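Local coordinates for protein synthesis inhibitor I (Hordeum vulgare, PDB 4FBC) that belongs to the ribosome-inactivating protein family and holds adenosine monophosphate in a pocket of its fold, at residues A[166-169]-A[170-174]; A[184-187]-A[188-192]; A[201-204]-A[205-209]; A[30-33]-A[34-38]. The protein carries 3 engineered substitutions. All coordinates share one frame; numbering follows the deposited sequence.

Contact 1 (A[166-169]-A[170-174]); sequences AVTT and LLLMV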
ATOM      1  N   ALA A 166       3.735  10.693  10.603  1.00 20.30           N
ATOM      2  CA  ALA A 166       3.561   9.294  10.989  1.00 24.07           C
ATOM      3  C   ALA A 166       2.767   8.506   9.942  1.00 22.93           C
ATOM      4  O   ALA A 166       3.170   7.415   9.539  1.00 19.75           O
ATOM      5  CB  ALA A 166       2.898   9.187  12.339  1.00 20.85           C
ATOM      6  N   VAL A 167       1.624   9.043   9.517  1.00 19.10           N
ATOM      7  CA  VAL A 167       0.872   8.422   8.427  1.00 19.10           C
ATOM      8  C   VAL A 167       1.696   8.263   7.144  1.00 16.90           C
ATOM      9  O   VAL A 167       1.652   7.211   6.497  1.00 19.74           O
ATOM     10  CB  VAL A 167      -0.433   9.197   8.135  1.00 17.94           C
ATOM     11  CG1 VAL A 167      -1.091   8.683   6.843  1.00 21.30           C
ATOM     12  CG2 VAL A 167      -1.371   9.058   9.307  1.00 19.49           C
ATOM     13  N   THR A 168       2.458   9.298   6.785  1.00 17.36           N
ATOM     14  CA  THR A 168       3.270   9.279   5.572  1.00 18.74           C
ATOM     15  C   THR A 168       4.297   8.150   5.656  1.00 18.41           C
ATOM     16  O   THR A 168       4.510   7.395   4.689  1.00 16.88           O
ATOM     17  CB  THR A 168       4.008  10.616   5.365  1.00 20.87           C
ATOM     18  OG1 THR A 168       3.058  11.689   5.337  1.00 20.46           O
ATOM     19  CG2 THR A 168       4.785  10.608   4.065  1.00 22.79           C
ATOM     20  N   THR A 169       4.908   8.036   6.831  1.00 16.53           N
ATOM     21  CA  THR A 169       5.915   7.006   7.097  1.00 15.60           C
ATOM     22  C   THR A 169       5.320   5.616   6.888  1.00 18.40           C
ATOM     23  O   THR A 169       5.914   4.767   6.210  1.00 18.51           O
ATOM     24  CB  THR A 169       6.454   7.118   8.537  1.00 19.76           C
ATOM     25  OG1 THR A 169       7.073   8.402   8.716  1.00 22.21           O
ATOM     26  CG2 THR A 169       7.488   6.013   8.802  1.00 20.32           C
ATOM     27  N   LEU A 170       4.137   5.382   7.449  1.00 17.87           N
ATOM     28  CA  LEU A 170       3.500   4.081   7.309  1.00 16.78           C
ATOM     29  C   LEU A 170       3.025   3.793   5.888  1.00 18.92           C
ATOM     30  O   LEU A 170       3.102   2.657   5.428  1.00 17.70           O
ATOM     31  CB  LEU A 170       2.351   3.921   8.304  1.00 18.05           C
ATOM     32  CG  LEU A 170       2.725   4.060   9.775  1.00 19.45           C
ATOM     33  CD1 LEU A 170       1.549   3.686  10.657  1.00 19.87           C
ATOM     34  CD2 LEU A 170       3.949   3.188  10.105  1.00 18.72           C
ATOM     35  N   LEU A 171       2.517   4.813   5.201  1.00 16.35           N
ATOM     36  CA  LEU A 171       2.078   4.637   3.822  1.00 17.57           C
ATOM     37  C   LEU A 171       3.227   4.113   2.977  1.00 17.47           C
ATOM     38  O   LEU A 171       3.056   3.188   2.173  1.00 15.71           O
ATOM     39  CB  LEU A 171       1.575   5.967   3.255  1.00 16.89           C
ATOM     40  CG  LEU A 171       0.109   6.228   3.560  1.00 20.87           C
ATOM     41  CD1 LEU A 171      -0.270   7.616   3.090  1.00 17.46           C
ATOM     42  CD2 LEU A 171      -0.754   5.191   2.888  1.00 19.11           C
ATOM     43  N   LEU A 172       4.405   4.691   3.185  1.00 16.51           N
ATOM     44  CA  LEU A 172       5.580   4.296   2.432  1.00 15.09           C
ATOM     45  C   LEU A 172       6.078   2.914   2.834  1.00 14.35           C
ATOM     46  O   LEU A 172       6.382   2.091   1.972  1.00 16.53           O
ATOM     47  CB  LEU A 172       6.682   5.348   2.571  1.00 16.50           C
ATOM     48  CG  LEU A 172       6.438   6.601   1.731  1.00 18.63           C
ATOM     49  CD1 LEU A 172       7.240   7.762   2.292  1.00 19.82           C
ATOM     50  CD2 LEU A 172       6.818   6.342   0.274  1.00 16.16           C
ATOM     51  N   MET A 173       6.117   2.639   4.137  1.00 15.22           N
ATOM     52  CA  MET A 173       6.743   1.402   4.615  1.00 15.45           C
ATOM     53  C   MET A 173       5.814   0.191   4.601  1.00 17.27           C
ATOM     54  O   MET A 173       6.272  -0.958   4.704  1.00 17.84           O
ATOM     55  CB  MET A 173       7.353   1.629   5.999  1.00 13.89           C
ATOM     56  CG  MET A 173       8.481   2.668   5.958  1.00 20.13           C
ATOM     57  SD  MET A 173       9.292   2.887   7.553  1.00 18.79           S
ATOM     58  CE  MET A 173      10.444   1.496   7.547  1.00 18.04           C
ATOM     59  N   VAL A 174       4.514   0.440   4.460  1.00 14.28           N
ATOM     60  CA  VAL A 174       3.539  -0.637   4.334  1.00 13.33           C
ATOM     61  C   VAL A 174       2.879  -0.634   2.950  1.00 14.14           C
ATOM     62  O   VAL A 174       3.085  -1.546   2.159  1.00 13.40           O
ATOM     63  CB  VAL A 174       2.466  -0.581   5.448  1.00 15.35           C
ATOM     64  CG1 VAL A 174       1.436  -1.688   5.263  1.00 13.28           C
ATOM     65  CG2 VAL A 174       3.114  -0.695   6.821  1.00 15.70           C
TER
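T169 keeps its hydroxyl beside the backbone N (chi1 -61°), which leaves CG2 anti to that nitrogen, and M173, with chi1 -63° and chi2 -176°, lays its sulfur next to this methyl: CG2 of T169 to SD of M173 is 3.8 Å. The bend at chi3 of M173 only directs CE. This is i to i+4 packing along helix 157-179, a long helix of the ribosome-inactivating protein fold, buried at this point. The two side chains run side by side, and M173 CG also settles 3.3 Å from T169 O, the same carbonyl oxygen that accepts the amide of M173. The hydroxyl of T169 bonds back to E165 O, so the threonine gives its methyl to the packing while its polar end is satisfied one turn earlier.

T168 repeats the scheme, with its hydroxyl on R164 O and CG2 4.2 Å from CD1 of L172. One face further round, CG1 of V167 meets CD1 of L171 at 4.0 Å, again with both side chains pointing the same way. Both rest on L89 of strand 89-93. L171, itself part of the ligand pocket, touches the bound adenosine monophosphate, with V167 packed beside it. L170 and A166 face another way, towards helix 136-147.

The backbone bonds beneath are regular, although residues 171-174 include a wider pi-type turn. L171 N reaches V167 O at 2.9 Å, with the donor nearly along the C=O axis, and L171 CG lies 3.5 Å from that same V167 O.

Contact 2 (A[184-187]-A[188-192]); sequences SGFV and AGLLH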
ATOM      1  N   SER A 184       9.841  -1.968  -1.290  1.00 13.63           N
ATOM      2  CA  SER A 184       9.958  -2.974  -0.231  1.00 15.12           C
ATOM      3  C   SER A 184      11.418  -3.389  -0.062  1.00 15.01           C
ATOM      4  O   SER A 184      11.892  -3.576   1.065  1.00 15.68           O
ATOM      5  CB  SER A 184       9.050  -4.189  -0.489  1.00 15.02           C
ATOM      6  OG  SER A 184       9.492  -4.983  -1.585  1.00 14.95           O
ATOM      7  N   GLY A 185      12.128  -3.511  -1.180  1.00 15.20           N
ATOM      8  CA  GLY A 185      13.544  -3.840  -1.143  1.00 16.19           C
ATOM      9  C   GLY A 185      14.359  -2.735  -0.478  1.00 18.06           C
ATOM     10  O   GLY A 185      15.285  -3.013   0.290  1.00 18.69           O
ATOM     11  N   PHE A 186      14.027  -1.483  -0.789  1.00 15.74           N
ATOM     12  CA  PHE A 186      14.671  -0.316  -0.168  1.00 20.27           C
ATOM     13  C   PHE A 186      14.474  -0.296   1.355  1.00 22.97           C
ATOM     14  O   PHE A 186      15.432  -0.107   2.122  1.00 22.11           O
ATOM     15  CB  PHE A 186      14.147   0.981  -0.810  1.00 21.74           C
ATOM     16  CG  PHE A 186      14.604   2.252  -0.112  1.00 22.77           C
ATOM     17  CD1 PHE A 186      15.826   2.830  -0.424  1.00 30.50           C
ATOM     18  CD2 PHE A 186      13.790   2.873   0.830  1.00 24.43           C
ATOM     19  CE1 PHE A 186      16.245   4.006   0.211  1.00 29.74           C
ATOM     20  CE2 PHE A 186      14.202   4.046   1.478  1.00 27.34           C
ATOM     21  CZ  PHE A 186      15.427   4.610   1.165  1.00 25.04           C
ATOM     22  N   VAL A 187      13.237  -0.497   1.798  1.00 17.21           N
ATOM     23  CA  VAL A 187      12.958  -0.555   3.224  1.00 17.32           C
ATOM     24  C   VAL A 187      13.648  -1.761   3.880  1.00 18.43           C
ATOM     25  O   VAL A 187      14.195  -1.647   4.976  1.00 19.14           O
ATOM     26  CB  VAL A 187      11.449  -0.590   3.510  1.00 19.13           C
ATOM     27  CG1 VAL A 187      11.195  -0.807   4.994  1.00 18.39           C
ATOM     28  CG2 VAL A 187      10.794   0.712   3.033  1.00 20.48           C
ATOM     29  N   ALA A 188      13.634  -2.909   3.207  1.00 16.96           N
ATOM     30  CA  ALA A 188      14.282  -4.104   3.748  1.00 16.45           C
ATOM     31  C   ALA A 188      15.766  -3.822   3.939  1.00 19.14           C
ATOM     32  O   ALA A 188      16.390  -4.344   4.865  1.00 20.08           O
ATOM     33  CB  ALA A 188      14.088  -5.297   2.802  1.00 18.04           C
ATOM     34  N   GLY A 189      16.317  -2.987   3.063  1.00 17.59           N
ATOM     35  CA  GLY A 189      17.733  -2.648   3.095  1.00 23.31           C
ATOM     36  C   GLY A 189      18.123  -1.751   4.249  1.00 23.86           C
ATOM     37  O   GLY A 189      19.304  -1.674   4.605  1.00 26.75           O
ATOM     38  N   LEU A 190      17.139  -1.066   4.829  1.00 22.49           N
ATOM     39  CA  LEU A 190      17.370  -0.186   5.974  1.00 22.60           C
ATOM     40  C   LEU A 190      17.256  -0.921   7.310  1.00 24.01           C
ATOM     41  O   LEU A 190      17.655  -0.390   8.350  1.00 24.91           O
ATOM     42  CB  LEU A 190      16.387   0.988   5.957  1.00 22.46           C
ATOM     43  CG  LEU A 190      16.438   1.916   4.743  1.00 24.84           C
ATOM     44  CD1 LEU A 190      15.325   2.971   4.843  1.00 25.45           C
ATOM     45  CD2 LEU A 190      17.803   2.580   4.594  1.00 28.04           C
ATOM     46  N   LEU A 191      16.703  -2.133   7.284  1.00 18.94           N
ATOM     47  CA  LEU A 191      16.472  -2.898   8.510  1.00 18.29           C
ATOM     48  C   LEU A 191      17.645  -3.821   8.797  1.00 21.71           C
ATOM     49  O   LEU A 191      17.992  -4.664   7.969  1.00 23.14           O
ATOM     50  CB  LEU A 191      15.182  -3.712   8.398  1.00 21.11           C
ATOM     51  CG  LEU A 191      13.948  -2.848   8.126  1.00 18.97           C
ATOM     52  CD1 LEU A 191      12.709  -3.699   8.030  1.00 20.29           C
ATOM     53  CD2 LEU A 191      13.794  -1.782   9.204  1.00 20.91           C
ATOM     54  N   HIS A 192      18.252  -3.651   9.970  1.00 18.44           N
ATOM     55  CA  HIS A 192      19.446  -4.412  10.338  1.00 21.58           C
ATOM     56  C   HIS A 192      19.321  -4.949  11.763  1.00 23.63           C
ATOM     57  O   HIS A 192      18.486  -4.478  12.532  1.00 24.24           O
ATOM     58  CB  HIS A 192      20.684  -3.519  10.248  1.00 20.09           C
ATOM     59  CG  HIS A 192      20.837  -2.812   8.937  1.00 21.00           C
ATOM     60  ND1 HIS A 192      21.234  -3.458   7.785  1.00 24.45           N
ATOM     61  CD2 HIS A 192      20.674  -1.512   8.602  1.00 24.26           C
ATOM     62  CE1 HIS A 192      21.293  -2.587   6.794  1.00 25.59           C
ATOM     63  NE2 HIS A 192      20.961  -1.398   7.263  1.00 25.65           N
TER
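L190 leans on the F186 ring: its CD1 lies 3.7 Å from CE2 of F186, while its CG stands over one face. The two side chains cross obliquely at the C-terminal end of helix 181-190, and L134 of strand 134-135 touches both. F186 has CG anti to the backbone N (chi1 172°), which carries the ring outward, leaning toward the next turn, where L190 CD1 meets it.

The tight side is round V187, which is buried with L191. CG of L191 presses to 3.4 Å from V187 O, Y28 of helix 25-39 touches both residues, and M173 of helix 157-179 touches V187. On the solvent side stand G185 and G189, exposed and without side chains, joined by a backbone bond of 3.0 Å from G189 N to G185 O.

Towards the end the bonding turns irregular. A188 N still makes a short bond to S184 O, 2.8 Å, but L190 N and L191 N make weak bonds to F186 O and V187 O. L190 N also shortens its reach to V187 O, 3.0 Å, lying 65° out of that carbonyl's plane. Such weak, shared backbone bonds are consistent with a last turn held partly by apolar packing.

Contact 3 (A[201-204]-A[205-209]); sequences GKIG and NEMKA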
ATOM      1  N   GLY A 201      16.943   6.350   5.567  1.00 28.29           N
ATOM      2  CA  GLY A 201      17.179   6.715   4.183  1.00 24.96           C
ATOM      3  C   GLY A 201      15.942   7.318   3.549  1.00 21.38           C
ATOM      4  O   GLY A 201      14.837   7.171   4.068  1.00 25.58           O
ATOM      5  N   LYS A 202      16.139   8.011   2.431  1.00 27.08           N
ATOM      6  CA  LYS A 202      15.037   8.604   1.684  1.00 25.66           C
ATOM      7  C   LYS A 202      15.007   8.021   0.270  1.00 21.83           C
ATOM      8  O   LYS A 202      16.051   7.694  -0.306  1.00 23.71           O
ATOM      9  CB  LYS A 202      15.169  10.137   1.666  1.00 27.49           C
ATOM     10  CG  LYS A 202      15.141  10.751   3.059  1.00 30.58           C
ATOM     11  CD  LYS A 202      15.280  12.274   3.065  1.00 31.16           C
ATOM     12  CE  LYS A 202      15.164  12.809   4.495  1.00 37.04           C
ATOM     13  NZ  LYS A 202      15.045  14.297   4.561  1.00 38.26           N
ATOM     14  N   ILE A 203      13.812   7.874  -0.293  1.00 25.95           N
ATOM     15  CA  ILE A 203      13.698   7.311  -1.637  1.00 23.83           C
ATOM     16  C   ILE A 203      14.210   8.298  -2.683  1.00 23.99           C
ATOM     17  O   ILE A 203      14.177   9.516  -2.475  1.00 26.02           O
ATOM     18  CB  ILE A 203      12.236   6.911  -1.982  1.00 23.03           C
ATOM     19  CG1 ILE A 203      11.383   8.154  -2.257  1.00 25.93           C
ATOM     20  CG2 ILE A 203      11.623   6.053  -0.875  1.00 23.41           C
ATOM     21  CD1 ILE A 203       9.921   7.838  -2.523  1.00 24.40           C
ATOM     22  N   GLY A 204      14.680   7.776  -3.809  1.00 20.01           N
ATOM     23  CA  GLY A 204      15.144   8.615  -4.902  1.00 24.16           C
ATOM     24  C   GLY A 204      14.014   8.990  -5.839  1.00 21.26           C
ATOM     25  O   GLY A 204      12.859   8.632  -5.597  1.00 18.18           O
ATOM     26  N   ASN A 205      14.343   9.700  -6.913  1.00 23.18           N
ATOM     27  CA  ASN A 205      13.337  10.181  -7.858  1.00 20.41           C
ATOM     28  C   ASN A 205      12.609   9.094  -8.642  1.00 21.81           C
ATOM     29  O   ASN A 205      11.430   9.261  -8.968  1.00 21.39           O
ATOM     30  CB  ASN A 205      13.949  11.190  -8.836  1.00 25.99           C
ATOM     31  CG  ASN A 205      14.225  12.530  -8.188  1.00 28.15           C
ATOM     32  OD1 ASN A 205      13.617  12.876  -7.174  1.00 30.59           O
ATOM     33  ND2 ASN A 205      15.151  13.290  -8.768  1.00 28.24           N
ATOM     34  N   GLU A 206      13.303   8.000  -8.961  1.00 17.46           N
ATOM     35  CA  GLU A 206      12.669   6.892  -9.685  1.00 18.95           C
ATOM     36  C   GLU A 206      11.535   6.277  -8.872  1.00 18.25           C
ATOM     37  O   GLU A 206      10.433   6.075  -9.394  1.00 19.04           O
ATOM     38  CB  GLU A 206      13.689   5.806 -10.064  1.00 17.52           C
ATOM     39  CG  GLU A 206      14.753   6.239 -11.067  1.00 18.75           C
ATOM     40  CD  GLU A 206      15.936   6.928 -10.415  1.00 20.70           C
ATOM     41  OE1 GLU A 206      15.943   7.075  -9.176  1.00 22.41           O
ATOM     42  OE2 GLU A 206      16.870   7.327 -11.144  1.00 27.92           O
ATOM     43  N   MET A 207      11.798   5.990  -7.597  1.00 19.44           N
ATOM     44  CA  MET A 207      10.770   5.432  -6.723  1.00 16.20           C
ATOM     45  C   MET A 207       9.644   6.427  -6.446  1.00 19.36           C
ATOM     46  O   MET A 207       8.480   6.031  -6.342  1.00 17.80           O
ATOM     47  CB  MET A 207      11.364   4.885  -5.416  1.00 20.85           C
ATOM     48  CG  MET A 207      11.995   3.508  -5.587  1.00 22.51           C
ATOM     49  SD  MET A 207      12.538   2.807  -4.015  1.00 27.29           S
ATOM     50  CE  MET A 207      13.890   3.897  -3.613  1.00 23.82           C
ATOM     51  N   LYS A 208       9.987   7.714  -6.334  1.00 18.19           N
ATOM     52  CA  LYS A 208       8.958   8.740  -6.191  1.00 19.30           C
ATOM     53  C   LYS A 208       8.035   8.694  -7.403  1.00 18.99           C
ATOM     54  O   LYS A 208       6.817   8.697  -7.249  1.00 18.14           O
ATOM     55  CB  LYS A 208       9.563  10.146  -6.029  1.00 19.64           C
ATOM     56  CG  LYS A 208       8.510  11.261  -6.098  1.00 20.92           C
ATOM     57  CD  LYS A 208       9.065  12.614  -5.659  1.00 23.66           C
ATOM     58  CE  LYS A 208      10.174  13.105  -6.583  1.00 28.54           C
ATOM     59  NZ  LYS A 208      10.829  14.338  -6.024  1.00 29.13           N
ATOM     60  N   ALA A 209       8.617   8.624  -8.600  1.00 16.96           N
ATOM     61  CA  ALA A 209       7.828   8.557  -9.837  1.00 17.55           C
ATOM     62  C   ALA A 209       6.955   7.305  -9.872  1.00 20.36           C
ATOM     63  O   ALA A 209       5.776   7.363 -10.258  1.00 19.44           O
ATOM     64  CB  ALA A 209       8.735   8.615 -11.057  1.00 20.08           C
TER
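I203 and M207 meet where the chain leaves the loop after strand 200-201 and enters helix 205-211, with G204 between them at the N-cap position. Take I203 outward from the backbone. Its CB touches first, 3.8 Å from the methyl CE of M207, and CG2 meets the same methyl a little further off, at 4.2 Å. CG1 occupies the crowded position between the backbone N and the carbonyl carbon (chi1 74°) and carries the chain on to CD1. That tip drops over the first turn of the helix, 3.8 Å from K208 N and 3.9 Å from K208 CA.

M207 comes from the helix side, bent at chi3 so that CE curls back over the isoleucine. F186 of helix 181-190 touches both residues, and L129 also touches I203, so the pair is pressed against the neighbouring helix while the rest of the contact lies at the surface.

The backbone is closed by K208 N, which bonds to G204 O at 3.1 Å in the carbonyl plane. G204 offers no side-chain cap; its carbonyl accepts the first i to i+4 bond of the helix. K208 then sends its amine away from I203 to a salt bridge with D127 and a hydrogen bond to T130, with N205 OD1 a weak additional partner at 3.4 Å.

The chemistry is thus divided: apolar contact through I203 and M207 seats the first turn on helix 181-190, while the lysine charge is probably balanced by D127, so both helix 181-190 and the D127-T130 loop contact the helix start.

Contact 4 (A[30-33]-A[34-38]); sequences TFIA and GIRNK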
ATOM      1  N   THR A  30       9.100 -11.129   4.188  1.00 13.96           N
ATOM      2  CA  THR A  30       8.083 -12.176   4.277  1.00 15.55           C
ATOM      3  C   THR A  30       6.698 -11.564   4.524  1.00 14.75           C
ATOM      4  O   THR A  30       5.705 -11.964   3.904  1.00 17.27           O
ATOM      5  CB  THR A  30       8.421 -13.163   5.408  1.00 17.31           C
ATOM      6  OG1 THR A  30       9.618 -13.868   5.063  1.00 17.19           O
ATOM      7  CG2 THR A  30       7.303 -14.163   5.617  1.00 20.05           C
ATOM      8  N   PHE A  31       6.659 -10.591   5.424  1.00 17.48           N
ATOM      9  CA  PHE A  31       5.431  -9.844   5.758  1.00 17.00           C
ATOM     10  C   PHE A  31       4.837  -9.151   4.522  1.00 16.05           C
ATOM     11  O   PHE A  31       3.654  -9.325   4.211  1.00 13.66           O
ATOM     12  CB  PHE A  31       5.766  -8.876   6.909  1.00 17.69           C
ATOM     13  CG  PHE A  31       4.847  -7.684   7.043  1.00 17.37           C
ATOM     14  CD1 PHE A  31       3.564  -7.816   7.563  1.00 20.44           C
ATOM     15  CD2 PHE A  31       5.305  -6.417   6.710  1.00 16.54           C
ATOM     16  CE1 PHE A  31       2.733  -6.690   7.703  1.00 15.47           C
ATOM     17  CE2 PHE A  31       4.487  -5.289   6.849  1.00 16.51           C
ATOM     18  CZ  PHE A  31       3.211  -5.431   7.349  1.00 15.15           C
ATOM     19  N   ILE A  32       5.663  -8.399   3.801  1.00 14.01           N
ATOM     20  CA  ILE A  32       5.213  -7.730   2.570  1.00 14.92           C
ATOM     21  C   ILE A  32       4.752  -8.722   1.505  1.00 15.70           C
ATOM     22  O   ILE A  32       3.695  -8.541   0.891  1.00 16.25           O
ATOM     23  CB  ILE A  32       6.299  -6.796   1.995  1.00 14.01           C
ATOM     24  CG1 ILE A  32       6.582  -5.632   2.959  1.00 15.00           C
ATOM     25  CG2 ILE A  32       5.904  -6.274   0.578  1.00 14.06           C
ATOM     26  CD1 ILE A  32       5.329  -4.770   3.296  1.00 13.91           C
ATOM     27  N   ALA A  33       5.529  -9.778   1.275  1.00 13.17           N
ATOM     28  CA  ALA A  33       5.146 -10.764   0.269  1.00 15.26           C
ATOM     29  C   ALA A  33       3.810 -11.442   0.589  1.00 15.05           C
ATOM     30  O   ALA A  33       3.040 -11.792  -0.312  1.00 15.94           O
ATOM     31  CB  ALA A  33       6.259 -11.811   0.096  1.00 17.76           C
ATOM     32  N   GLY A  34       3.536 -11.617   1.873  1.00 14.18           N
ATOM     33  CA  GLY A  34       2.329 -12.302   2.309  1.00 15.39           C
ATOM     34  C   GLY A  34       1.110 -11.434   2.054  1.00 14.45           C
ATOM     35  O   GLY A  34       0.049 -11.952   1.691  1.00 16.00           O
ATOM     36  N   ILE A  35       1.259 -10.124   2.248  1.00 14.23           N
ATOM     37  CA  ILE A  35       0.198  -9.169   1.888  1.00 13.31           C
ATOM     38  C   ILE A  35      -0.116  -9.254   0.392  1.00 15.69           C
ATOM     39  O   ILE A  35      -1.283  -9.375   0.000  1.00 13.94           O
ATOM     40  CB  ILE A  35       0.545  -7.715   2.280  1.00 16.66           C
ATOM     41  CG1 ILE A  35       0.698  -7.607   3.801  1.00 14.90           C
ATOM     42  CG2 ILE A  35      -0.549  -6.751   1.795  1.00 14.55           C
ATOM     43  CD1 ILE A  35       1.196  -6.274   4.309  1.00 17.07           C
ATOM     44  N   ARG A  36       0.915  -9.195  -0.452  1.00 13.28           N
ATOM     45  CA  ARG A  36       0.695  -9.288  -1.888  1.00 15.87           C
ATOM     46  C   ARG A  36      -0.017 -10.583  -2.240  1.00 15.39           C
ATOM     47  O   ARG A  36      -0.940 -10.593  -3.048  1.00 13.24           O
ATOM     48  CB  ARG A  36       2.024  -9.239  -2.638  1.00 13.78           C
ATOM     49  CG  ARG A  36       2.778  -7.944  -2.479  1.00 12.61           C
ATOM     50  CD  ARG A  36       4.185  -8.114  -3.059  1.00 12.97           C
ATOM     51  NE  ARG A  36       4.950  -6.888  -2.923  1.00 11.62           N
ATOM     52  CZ  ARG A  36       6.275  -6.843  -2.972  1.00 13.02           C
ATOM     53  NH1 ARG A  36       6.969  -7.973  -3.149  1.00 12.62           N
ATOM     54  NH2 ARG A  36       6.896  -5.683  -2.822  1.00 12.51           N
ATOM     55  N   ASN A  37       0.416 -11.675  -1.615  1.00 14.64           N
ATOM     56  CA  ASN A  37      -0.118 -12.995  -1.917  1.00 14.72           C
ATOM     57  C   ASN A  37      -1.599 -13.103  -1.550  1.00 15.41           C
ATOM     58  O   ASN A  37      -2.398 -13.625  -2.328  1.00 17.73           O
ATOM     59  CB  ASN A  37       0.696 -14.082  -1.206  1.00 18.06           C
ATOM     60  CG  ASN A  37       0.148 -15.477  -1.452  1.00 23.20           C
ATOM     61  OD1 ASN A  37      -0.416 -16.096  -0.552  1.00 25.40           O
ATOM     62  ND2 ASN A  37       0.306 -15.975  -2.677  1.00 23.79           N
ATOM     63  N   LYS A  38      -1.966 -12.591  -0.380  1.00 15.14           N
ATOM     64  CA  LYS A  38      -3.358 -12.642   0.055  1.00 15.46           C
ATOM     65  C   LYS A  38      -4.284 -11.677  -0.693  1.00 16.81           C
ATOM     66  O   LYS A  38      -5.502 -11.885  -0.727  1.00 17.53           O
ATOM     67  CB  LYS A  38      -3.459 -12.451   1.571  1.00 17.84           C
ATOM     68  CG  LYS A  38      -2.851 -13.624   2.349  1.00 22.05           C
ATOM     69  CD  LYS A  38      -3.193 -13.558   3.824  1.00 26.73           C
ATOM     70  CE  LYS A  38      -2.918 -14.898   4.501  1.00 31.32           C
ATOM     71  NZ  LYS A  38      -3.234 -14.842   5.960  1.00 32.17           N
TER
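I35 lays its methyl over the F31 ring: CD1 stands 4.1 Å from the ring centroid and 26° off the normal, a CH-pi contact over the face, with CZ of F31 only 3.7 Å from that methyl. The two side chains run alongside each other on helix 25-39. A second pair sits further round the helix. CG2 of I32 lies 3.4 Å above the plane of the R36 guanidinium, offset toward its rim, with NH2 of R36 3.6 Å away. R36 gets there on a chain extended from CG to NE, crossing the isoleucine at an angle.

Beneath both pairs run straight i to i+4 bonds, I35 N to F31 O and R36 N to I32 O, each 3.2 Å. Further out, F19 meets the F31 ring, and V67 and A17 of the neighbouring strands pack on F31 and I35, seating the helix on the sheet.

The guanidinium is held from the other helices: NE gives to T178 O, and NH2 gives to A177 O and to S184 OG. With NE and NH2 bound to these neutral oxygens and a methyl over one face, R36 is probably fixed in orientation, joining three helices through a buried charge.

How the contacts relate
Each contact is a local turn, so none closes a long loop, and all four follow in series without nesting or crossing. From the N terminus the chain makes contact 4 on helix 25-39, then runs through the sheet and helices 119-123 and 136-147 to contact 1 on helix 157-179, contact 2 on helix 181-190 and contact 3 at the start of helix 205-211. M173 CE of contact 1 packs 3.5 Å from V187 CG1 of contact 2, and F186 CZ of contact 2 lies 3.5 Å from K202 O of contact 3. Contact 4 touches contact 1 through I32, and contact 2 through I32 and the R36 to S184 bond. Contacts 3 and 4 do not touch.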